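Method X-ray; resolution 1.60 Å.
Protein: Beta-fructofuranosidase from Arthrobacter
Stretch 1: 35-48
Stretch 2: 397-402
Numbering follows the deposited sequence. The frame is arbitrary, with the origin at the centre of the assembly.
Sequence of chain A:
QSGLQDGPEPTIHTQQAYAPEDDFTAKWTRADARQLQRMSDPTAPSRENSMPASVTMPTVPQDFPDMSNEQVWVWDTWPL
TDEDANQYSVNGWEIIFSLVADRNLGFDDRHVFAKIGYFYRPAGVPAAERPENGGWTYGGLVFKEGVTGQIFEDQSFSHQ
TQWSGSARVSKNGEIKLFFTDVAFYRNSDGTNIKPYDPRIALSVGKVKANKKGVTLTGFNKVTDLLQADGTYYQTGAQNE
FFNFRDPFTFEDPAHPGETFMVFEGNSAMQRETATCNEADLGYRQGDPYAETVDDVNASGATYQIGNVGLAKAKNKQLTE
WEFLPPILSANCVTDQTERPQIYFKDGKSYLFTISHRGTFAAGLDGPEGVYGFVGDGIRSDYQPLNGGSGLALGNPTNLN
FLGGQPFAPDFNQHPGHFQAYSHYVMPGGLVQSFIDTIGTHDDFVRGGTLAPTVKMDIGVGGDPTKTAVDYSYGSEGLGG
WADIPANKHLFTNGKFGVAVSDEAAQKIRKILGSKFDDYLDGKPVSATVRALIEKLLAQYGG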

# COMPACT_ATOMS: atom_id res chain seq x y z
N GLN A 35 -4.88 -22.51 5.01
CA GLN A 35 -5.30 -22.17 6.37
C GLN A 35 -6.47 -21.17 6.37
O GLN A 35 -7.29 -21.18 7.27
N LEU A 36 -6.54 -20.32 5.35
CA LEU A 36 -7.64 -19.36 5.20
C LEU A 36 -8.98 -20.08 5.17
O LEU A 36 -9.97 -19.58 5.73
N GLN A 37 -9.04 -21.24 4.53
CA GLN A 37 -10.30 -22.02 4.51
C GLN A 37 -10.55 -22.69 5.86
O GLN A 37 -11.68 -22.82 6.32
N ARG A 38 -9.48 -23.14 6.53
CA ARG A 38 -9.64 -23.77 7.84
C ARG A 38 -10.19 -22.80 8.87
O ARG A 38 -10.86 -23.21 9.80
N MET A 39 -9.86 -21.51 8.73
CA MET A 39 -10.25 -20.50 9.68
C MET A 39 -11.69 -20.05 9.45
O MET A 39 -12.25 -19.40 10.31
N SER A 40 -12.26 -20.42 8.31
CA SER A 40 -13.60 -19.96 7.95
C SER A 40 -14.65 -20.84 8.59
O SER A 40 -14.44 -22.04 8.78
N ASP A 41 -15.80 -20.25 8.91
CA ASP A 41 -16.88 -20.94 9.60
C ASP A 41 -17.83 -21.48 8.54
O ASP A 41 -18.49 -20.69 7.87
N PRO A 42 -17.92 -22.81 8.39
CA PRO A 42 -18.73 -23.36 7.31
C PRO A 42 -20.23 -23.16 7.53
O PRO A 42 -20.99 -23.35 6.59
N THR A 43 -20.63 -22.78 8.75
CA THR A 43 -22.04 -22.57 9.07
C THR A 43 -22.53 -21.14 8.86
O THR A 43 -23.73 -20.89 9.03
N ALA A 44 -21.65 -20.21 8.52
CA ALA A 44 -22.04 -18.80 8.44
C ALA A 44 -23.10 -18.63 7.35
O ALA A 44 -22.86 -18.97 6.18
N PRO A 45 -24.27 -18.11 7.72
CA PRO A 45 -25.32 -18.06 6.70
C PRO A 45 -25.16 -16.91 5.68
O PRO A 45 -24.27 -16.05 5.82
N SER A 46 -26.03 -16.93 4.67
CA SER A 46 -26.08 -15.93 3.62
C SER A 46 -25.80 -14.52 4.12
O SER A 46 -26.41 -14.05 5.08
N ARG A 47 -24.84 -13.86 3.46
CA ARG A 47 -24.45 -12.46 3.72
C ARG A 47 -23.77 -12.15 5.06
O ARG A 47 -23.49 -10.99 5.34
N GLU A 48 -23.50 -13.16 5.89
CA GLU A 48 -22.79 -12.95 7.14
C GLU A 48 -21.32 -13.28 6.93
O GLU A 48 -20.99 -14.05 6.04
N THR A 397 -16.48 -11.25 4.80
CA THR A 397 -16.48 -12.18 3.69
C THR A 397 -17.07 -13.51 4.14
O THR A 397 -16.66 -14.05 5.16
N ASN A 398 -18.05 -14.01 3.39
CA ASN A 398 -18.50 -15.37 3.56
C ASN A 398 -17.89 -16.27 2.52
O ASN A 398 -18.31 -16.25 1.36
N LEU A 399 -16.88 -17.06 2.92
CA LEU A 399 -16.19 -17.93 1.95
C LEU A 399 -17.05 -19.07 1.45
O LEU A 399 -16.70 -19.71 0.46
N ASN A 400 -18.20 -19.30 2.11
CA ASN A 400 -19.15 -20.32 1.68
C ASN A 400 -19.98 -19.89 0.47
O ASN A 400 -20.72 -20.71 -0.07
N PHE A 401 -19.85 -18.64 0.05
CA PHE A 401 -20.56 -18.13 -1.13
C PHE A 401 -19.59 -17.46 -2.09
O PHE A 401 -18.46 -17.06 -1.71
N LEU A 402 -19.99 -17.42 -3.36
CA LEU A 402 -19.19 -16.80 -4.40
C LEU A 402 -18.90 -15.33 -4.03
O LEU A 402 -19.69 -14.66 -3.38

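The contact is small, about 421 Å² summed over both sides, and it joins the end of a helix and the loop after it to a second loop, with touching residues at least 349 apart in sequence. Its division of roles is plain: the short stretch supplies the side chains, and the long one answers largely with backbone. Asn 398, Leu 399, Asn 400 and Phe 401, the four residues of a type I turn, all direct their CA-to-CB bonds toward stretch 1, whereas on that side only Ser 40 and Ala 44 point toward the partner.

The polar anchor is Asn 398, buried, with chi1 t and chi2 at -36°. Its ND2 donates a nearly straight hydrogen bond to the backbone O of Ala 44, at 2.9 Å and 171°. The same ND2 lies 2.9 Å from Pro 45 O, but the 115° angle makes that bond weak. Glu 48 O stands 3.1 Å from Asn 398 ND2, so three carbonyls gather round one amide nitrogen. Pro 45 and Glu 48, which supply two of these carbonyls, are the ends of a type II turn closed by Glu 48 N to Pro 45 O at 3.0 Å. The small side chain of Ala 44 comes within 3.7 Å of Asn 398 ND2 from its CB. The other end of the amide serves its own loop: Asn 400 N donates to Asn 398 OD1 at 2.9 Å, while Phe 401 N bonds to Asn 398 O at 3.1 Å across the turn. One side chain thus both braces its own turn and reaches the opposing loop.

Asn 400, chi1 m, buries 64 Å² against stretch 1, next to Asp 41, Pro 42 and Ala 44. Its amide is probably turned over in the model, so the packing position is more secure than the identity of its terminal atoms. Facing it, the turn from Asp 41 to Ala 44 is held from within: Asp 41 OD1, on a t rotamer, accepts from Thr 43 N at 2.9 Å and from Thr 43 OG1 at 2.7 Å.

Van der Waals packing by the two hydrophobic side chains lies beside this network. Leu 399, m and t, brings its CB to 3.7 Å from Ser 40 OG and its CD1 to 3.9 Å from Leu 36 O, so even this leucine meets polar atoms at its closest approaches. Phe 401, chi1 m and chi2 -81°, meets Ala 44 O at its ring edge, 4.0 Å from CE2, and Ser 46 N lies 3.7 Å from the same CE2.

The rule to read here is that a buried asparagine can tie a turn to a distant loop through carbonyls, with a leucine and a phenylalanine packing alongside.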

# COMPACT_ATOMS: atom_id res chain seq x y z
CB GLN A 35 -4.15 -21.58 7.17
CG GLN A 35 -2.90 -22.44 7.27
CD GLN A 35 -3.19 -23.89 7.61
OE1 GLN A 35 -3.68 -24.21 8.69
NE2 GLN A 35 -2.88 -24.77 6.69
CB LEU A 36 -7.45 -18.51 3.92
CG LEU A 36 -6.18 -17.65 3.82
CD1 LEU A 36 -5.91 -17.19 2.41
CD2 LEU A 36 -6.27 -16.46 4.77
CB GLN A 37 -10.28 -23.06 3.39
CG GLN A 37 -10.14 -22.44 2.03
CD GLN A 37 -9.85 -23.46 0.96
OE1 GLN A 37 -10.49 -24.52 0.90
NE2 GLN A 37 -8.87 -23.15 0.10
CB ARG A 38 -8.29 -24.33 8.33
CG ARG A 38 -7.72 -25.43 7.45
CD ARG A 38 -6.44 -26.03 8.03
NE ARG A 38 -6.71 -26.82 9.23
CZ ARG A 38 -5.80 -27.13 10.16
NH1 ARG A 38 -4.55 -26.71 10.05
NH2 ARG A 38 -6.15 -27.86 11.23
CB MET A 39 -9.34 -19.29 9.54
CG MET A 39 -7.87 -19.52 9.91
SD MET A 39 -6.80 -18.26 9.17
CE MET A 39 -8.03 -16.93 9.24
CB SER A 40 -13.76 -19.98 6.43
OG SER A 40 -15.04 -19.52 6.01
CB ASP A 41 -17.63 -19.96 10.50
CG ASP A 41 -18.82 -20.60 11.22
OD1 ASP A 41 -19.15 -21.79 10.98
OD2 ASP A 41 -19.43 -19.87 12.04
CB PRO A 42 -18.37 -24.85 7.30
CG PRO A 42 -17.87 -25.12 8.67
CD PRO A 42 -17.21 -23.86 9.13
CB THR A 43 -22.36 -22.98 10.54
OG1 THR A 43 -21.79 -22.05 11.46
CG2 THR A 43 -21.86 -24.38 10.84
CB ALA A 44 -20.84 -17.90 8.19
CB PRO A 45 -26.60 -17.87 7.51
CG PRO A 45 -26.20 -17.32 8.81
CD PRO A 45 -24.73 -17.63 9.03
CB SER A 46 -27.48 -15.95 2.95
OG SER A 46 -27.51 -15.05 1.86
CB ARG A 47 -25.64 -11.53 3.51
CG ARG A 47 -26.31 -11.71 2.17
CD ARG A 47 -27.28 -10.59 1.86
NE ARG A 47 -27.78 -10.74 0.51
CZ ARG A 47 -28.91 -10.19 0.06
NH1 ARG A 47 -29.65 -9.43 0.86
NH2 ARG A 47 -29.28 -10.41 -1.19
CB GLU A 48 -23.37 -13.81 8.24
CG GLU A 48 -24.85 -13.46 8.47
CD GLU A 48 -25.41 -14.00 9.76
OE1 GLU A 48 -26.66 -13.90 9.93
OE2 GLU A 48 -24.65 -14.54 10.60
CB THR A 397 -15.01 -12.46 3.23
OG1 THR A 397 -14.42 -11.27 2.73
CG2 THR A 397 -14.96 -13.54 2.14
CB ASN A 398 -20.04 -15.47 3.49
CG ASN A 398 -20.55 -16.79 4.09
OD1 ASN A 398 -19.90 -17.82 3.95
ND2 ASN A 398 -21.70 -16.75 4.77
CB LEU A 399 -14.86 -18.46 2.51
CG LEU A 399 -13.73 -17.45 2.67
CD1 LEU A 399 -12.51 -18.21 3.18
CD2 LEU A 399 -13.40 -16.69 1.40
CB ASN A 400 -20.08 -20.72 2.83
CG ASN A 400 -19.30 -21.12 4.07
OD1 ASN A 400 -19.35 -20.45 5.10
ND2 ASN A 400 -18.56 -22.19 3.95
CB PHE A 401 -21.67 -17.18 -0.69
CG PHE A 401 -22.72 -17.84 0.16
CD1 PHE A 401 -23.72 -18.59 -0.44
CD2 PHE A 401 -22.67 -17.76 1.53
CE1 PHE A 401 -24.67 -19.23 0.33
CE2 PHE A 401 -23.62 -18.39 2.31
CZ PHE A 401 -24.62 -19.13 1.71
CB LEU A 402 -19.90 -16.88 -5.76
CG LEU A 402 -20.19 -18.30 -6.30
CD1 LEU A 402 -20.94 -18.20 -7.62
CD2 LEU A 402 -18.90 -19.08 -6.48